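Local coordinates for protein histone-lysine N-methyltransferase, H3 lysine-9 specific SUVH6 (Arabidopsis thaliana, PDB 6A5K) that transfers methyl groups from S-adenosylmethionine to histone H3 and probably recognises DNA methylated in non-CG contexts through its SRA domain, at residues L87-K91 / T109-A113; N158-A162 / V212-Q216. The protein carries 1 engineered substitution. All blocks are in the same frame, centred on the assembly; numbering follows the deposited sequence.

Overall arrangement
Both contacts belong to the SAD/SRA domain, which by family is the part expected to bind methylated DNA; the residues of the S-adenosylmethionine pocket come later in the chain. Contact 1 closes before contact 2 opens. It joins the loop after helix 81-87 to strand 105-113, whereas contact 2 lays helix 156-167 on strand 211-219. The two strands are members of one curved mixed sheet, and the contact centres lie about 16 Å apart. They meet directly where Ile111 CG2 comes within 4.2 Å of Leu161 CD1, and Ile97 of strand 97-102 touches both Ile111 and Leu161, making the buried packing of the domain continuous from one contact to the other.

Contact 1: L87-K91 / T109-A113; sequences LGIHK and TSIVA
A first torsion that sets CG of His90 opposite its backbone N (chi1 -174°) carries the imidazole out to strand 105-113, where Ser110, with OG between its own N and carbonyl carbon (chi1 62°), turns the hydroxyl to meet it. The resulting hydrogen bond joins His90 ND1 and Ser110 OG at 2.6 Å, fairly straight at 156°, with OG at the ring edge near its plane. The Ser110 carbonyl O also lies at this edge, in the ring plane and 3.5 Å from His90 CE1. The same hydroxyl is 3.3 Å from Ile89 O, a weak pairing at most; Ile89 O has a second partner in Arg172 of strand 171-176. The loop approaches the strand just after a Schellman motif ends helix 81-87: Gly88, with positive phi, is its C-prime residue, and His90 follows two residues later. On the strand side, Thr109 and Ser110 form a classic beta bulge opposite Asp98, whose carboxylate accepts a hydrogen bond from Lys91 N. Val112 closes over one face of the imidazole in a CH-pi contact, its CG2 3.7 Å from the centroid of the His90 ring and displaced toward the rim carrying CD2 and NE2. His90 NE2 is hydrogen-bonded to Ala95 O, which gives both ring nitrogens of this buried histidine a partner and holds the imidazole against rotation.

Contact 2: N158-A162 / V212-Q216; sequences NLALA and VFKFQ
Asn158 O accepts the helical hydrogen bond of Ala162 N at 2.9 Å, and this bonded pair rests obliquely against the ring of Phe215, whose CZ approaches Asn158 O to 3.6 Å. The setting is a helix packed on the curved sheet of the SRA domain: helix 156-167 lies on strand 211-219, the axes of segments 158-162 and 212-216 coming within 10.0 Å and their directions 30° from parallel. Phe213 and Phe215, alternate residues of the strand, both turn toward the helix. In Phe215 the first torsion places CG beside the backbone N (chi1 -57°), sending the ring up against one turn of helix. Leu161 sits over a face of that ring: its CD2 stands 3.6 Å from the centroid of the Phe215 ring and almost on the ring normal, a CH-pi contact, while CB and CG lean over the CD2-CE2 side. Ala162 CB adds a looser touch, 4.3 Å from Phe215 CE2. With an alanine at Phe215, Leu161 CD2 would probably lose the ring it rests on, and a gap would open beneath the Asn158-Ala162 turn. The Asn158 side chain crosses that of Phe215 at about a right angle, the amide plane tilted 41° from the ring, but OD1 accepts a hydrogen bond from Gln132 N, and ND2 makes a weak one to Lys153 O. Asn158 ND2 also passes obliquely by Phe213, 3.8 Å from its CD1.

Contact 1: L87-K91 / T109-A113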
loop_
_atom_site.group_PDB
_atom_site.type_symbol
_atom_site.label_atom_id
_atom_site.label_comp_id
_atom_site.label_asym_id
_atom_site.label_seq_id
_atom_site.Cartn_x
_atom_site.Cartn_y
_atom_site.Cartn_z
ATOM N N LEU A 87 6.273 0.478 -16.112
ATOM C CA LEU A 87 4.888 0.567 -16.582
ATOM C C LEU A 87 4.733 1.324 -17.900
ATOM O O LEU A 87 3.653 1.323 -18.498
ATOM C CB LEU A 87 4.019 1.239 -15.515
ATOM C CG LEU A 87 3.896 0.540 -14.162
ATOM C CD1 LEU A 87 2.950 1.322 -13.232
ATOM C CD2 LEU A 87 3.419 -0.887 -14.358
ATOM N N GLY A 88 5.805 1.967 -18.351
ATOM C CA GLY A 88 5.753 2.767 -19.562
ATOM C C GLY A 88 5.022 4.088 -19.382
ATOM O O GLY A 88 4.544 4.680 -20.350
ATOM N N ILE A 89 4.923 4.548 -18.139
ATOM C CA ILE A 89 4.297 5.837 -17.834
ATOM C C ILE A 89 5.222 6.987 -18.225
ATOM O O ILE A 89 4.789 8.018 -18.747
ATOM C CB ILE A 89 3.966 5.967 -16.329
ATOM C CG1 ILE A 89 2.903 4.950 -15.916
ATOM C CG2 ILE A 89 3.499 7.380 -15.990
ATOM C CD1 ILE A 89 2.655 4.929 -14.426
ATOM N N HIS A 90 6.500 6.793 -17.931
ATOM C CA HIS A 90 7.534 7.803 -18.114
ATOM C C HIS A 90 8.831 7.038 -18.307
ATOM O O HIS A 90 9.264 6.319 -17.409
ATOM C CB HIS A 90 7.601 8.742 -16.903
ATOM C CG HIS A 90 8.540 9.898 -17.070
ATOM N ND1 HIS A 90 8.192 11.044 -17.756
ATOM C CD2 HIS A 90 9.795 10.103 -16.608
ATOM C CE1 HIS A 90 9.198 11.900 -17.718
ATOM N NE2 HIS A 90 10.187 11.352 -17.034
ATOM N N LYS A 91 9.431 7.162 -19.486
ATOM C CA LYS A 91 10.550 6.296 -19.854
ATOM C C LYS A 91 11.920 6.732 -19.311
ATOM O O LYS A 91 12.672 5.882 -18.837
ATOM C CB LYS A 91 10.617 6.153 -21.377
ATOM C CG LYS A 91 9.403 5.455 -21.980
ATOM C CD LYS A 91 9.456 3.957 -21.732
ATOM C CE LYS A 91 8.175 3.265 -22.183
ATOM N NZ LYS A 91 7.806 3.637 -23.578
ATOM N N THR A 109 4.951 13.570 -23.728
ATOM C CA THR A 109 3.997 12.566 -23.291
ATOM C C THR A 109 3.827 12.642 -21.782
ATOM O O THR A 109 2.735 12.408 -21.255
ATOM C CB THR A 109 4.446 11.158 -23.672
ATOM O OG1 THR A 109 5.789 10.959 -23.209
ATOM C CG2 THR A 109 4.390 10.970 -25.193
ATOM N N SER A 110 4.910 12.958 -21.079
ATOM C CA SER A 110 4.816 12.977 -19.618
ATOM C C SER A 110 5.912 13.811 -18.988
ATOM O O SER A 110 6.986 13.942 -19.552
ATOM C CB SER A 110 4.868 11.552 -19.058
ATOM O OG SER A 110 6.106 10.944 -19.376
ATOM N N ILE A 111 5.632 14.395 -17.827
ATOM C CA ILE A 111 6.660 15.106 -17.083
ATOM C C ILE A 111 6.652 14.693 -15.617
ATOM O O ILE A 111 5.603 14.379 -15.053
ATOM C CB ILE A 111 6.494 16.648 -17.169
ATOM C CG1 ILE A 111 5.162 17.094 -16.560
ATOM C CG2 ILE A 111 6.626 17.123 -18.614
ATOM C CD1 ILE A 111 4.940 18.614 -16.600
ATOM N N VAL A 112 7.833 14.690 -15.008
ATOM C CA VAL A 112 7.924 14.514 -13.566
ATOM C C VAL A 112 8.195 15.876 -12.942
ATOM O O VAL A 112 9.233 16.482 -13.199
ATOM C CB VAL A 112 9.024 13.520 -13.164
ATOM C CG1 VAL A 112 9.058 13.363 -11.640
ATOM C CG2 VAL A 112 8.797 12.182 -13.832
ATOM N N ALA A 113 7.255 16.354 -12.133
ATOM C CA ALA A 113 7.305 17.725 -11.636
ATOM C C ALA A 113 7.527 17.788 -10.133
ATOM O O ALA A 113 6.942 17.020 -9.376
ATOM C CB ALA A 113 6.027 18.457 -12.002
#

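Contact 2: N158-A162 / V212-Q216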
loop_
_atom_site.group_PDB
_atom_site.type_symbol
_atom_site.label_atom_id
_atom_site.label_comp_id
_atom_site.label_asym_id
_atom_site.label_seq_id
_atom_site.Cartn_x
_atom_site.Cartn_y
_atom_site.Cartn_z
ATOM N N ASN A 158 12.346 20.217 -23.891
ATOM C CA ASN A 158 11.770 21.552 -23.811
ATOM C C ASN A 158 10.999 21.906 -25.085
ATOM O O ASN A 158 9.893 22.467 -25.023
ATOM C CB ASN A 158 12.858 22.589 -23.539
ATOM C CG ASN A 158 13.439 22.473 -22.137
ATOM O OD1 ASN A 158 12.836 21.868 -21.247
ATOM N ND2 ASN A 158 14.614 23.058 -21.934
ATOM N N LEU A 159 11.581 21.564 -26.233
ATOM C CA LEU A 159 10.944 21.817 -27.524
ATOM C C LEU A 159 9.665 21.003 -27.673
ATOM O O LEU A 159 8.676 21.484 -28.220
ATOM C CB LEU A 159 11.907 21.499 -28.677
ATOM C CG LEU A 159 11.373 21.716 -30.097
ATOM C CD1 LEU A 159 10.980 23.172 -30.308
ATOM C CD2 LEU A 159 12.396 21.291 -31.134
ATOM N N ALA A 160 9.681 19.766 -27.182
ATOM C CA ALA A 160 8.502 18.911 -27.265
ATOM C C ALA A 160 7.361 19.483 -26.428
ATOM O O ALA A 160 6.202 19.495 -26.855
ATOM C CB ALA A 160 8.832 17.501 -26.810
ATOM N N LEU A 161 7.700 19.945 -25.228
ATOM C CA LEU A 161 6.706 20.524 -24.334
ATOM C C LEU A 161 6.139 21.800 -24.956
ATOM O O LEU A 161 4.937 22.062 -24.869
ATOM C CB LEU A 161 7.323 20.802 -22.961
ATOM C CG LEU A 161 6.434 20.912 -21.719
ATOM C CD1 LEU A 161 5.401 19.787 -21.639
ATOM C CD2 LEU A 161 7.306 20.939 -20.463
ATOM N N ALA A 162 7.007 22.581 -25.599
ATOM C CA ALA A 162 6.566 23.779 -26.307
ATOM C C ALA A 162 5.613 23.426 -27.452
ATOM O O ALA A 162 4.618 24.111 -27.679
ATOM C CB ALA A 162 7.762 24.554 -26.830
ATOM N N VAL A 212 16.482 29.863 -18.084
ATOM C CA VAL A 212 15.644 28.662 -18.050
ATOM C C VAL A 212 14.261 28.852 -18.686
ATOM O O VAL A 212 13.731 29.962 -18.745
ATOM C CB VAL A 212 15.426 28.153 -16.603
ATOM C CG1 VAL A 212 16.752 27.789 -15.946
ATOM C CG2 VAL A 212 14.668 29.186 -15.776
ATOM N N PHE A 213 13.680 27.750 -19.142
ATOM C CA PHE A 213 12.319 27.755 -19.667
ATOM C C PHE A 213 11.313 27.345 -18.602
ATOM O O PHE A 213 11.565 26.432 -17.814
ATOM C CB PHE A 213 12.197 26.821 -20.877
ATOM C CG PHE A 213 12.976 27.278 -22.070
ATOM C CD1 PHE A 213 14.262 26.812 -22.298
ATOM C CD2 PHE A 213 12.428 28.184 -22.961
ATOM C CE1 PHE A 213 14.981 27.240 -23.401
ATOM C CE2 PHE A 213 13.145 28.618 -24.065
ATOM C CZ PHE A 213 14.421 28.145 -24.285
ATOM N N LYS A 214 10.171 28.024 -18.589
ATOM C CA LYS A 214 9.080 27.671 -17.695
ATOM C C LYS A 214 7.796 27.502 -18.502
ATOM O O LYS A 214 7.582 28.200 -19.490
ATOM C CB LYS A 214 8.903 28.731 -16.609
ATOM C CG LYS A 214 10.119 28.884 -15.706
ATOM C CD LYS A 214 9.718 29.000 -14.248
ATOM C CE LYS A 214 10.940 29.011 -13.344
ATOM N NZ LYS A 214 10.564 28.935 -11.902
ATOM N N PHE A 215 6.950 26.573 -18.070
ATOM C CA PHE A 215 5.747 26.191 -18.801
ATOM C C PHE A 215 4.550 26.247 -17.862
ATOM O O PHE A 215 4.652 25.840 -16.707
ATOM C CB PHE A 215 5.885 24.772 -19.385
ATOM C CG PHE A 215 7.072 24.594 -20.297
ATOM C CD1 PHE A 215 8.339 24.362 -19.774
ATOM C CD2 PHE A 215 6.917 24.637 -21.676
ATOM C CE1 PHE A 215 9.431 24.191 -20.610
ATOM C CE2 PHE A 215 8.002 24.466 -22.522
ATOM C CZ PHE A 215 9.263 24.246 -21.987
ATOM N N GLN A 216 3.417 26.745 -18.341
ATOM C CA GLN A 216 2.197 26.669 -17.548
ATOM C C GLN A 216 1.283 25.588 -18.105
ATOM O O GLN A 216 0.962 25.594 -19.286
ATOM C CB GLN A 216 1.465 28.015 -17.515
ATOM C CG GLN A 216 0.098 27.939 -16.856
ATOM C CD GLN A 216 -0.552 29.294 -16.714
ATOM O OE1 GLN A 216 -0.058 30.152 -15.988
ATOM N NE2 GLN A 216 -1.664 29.494 -17.406
#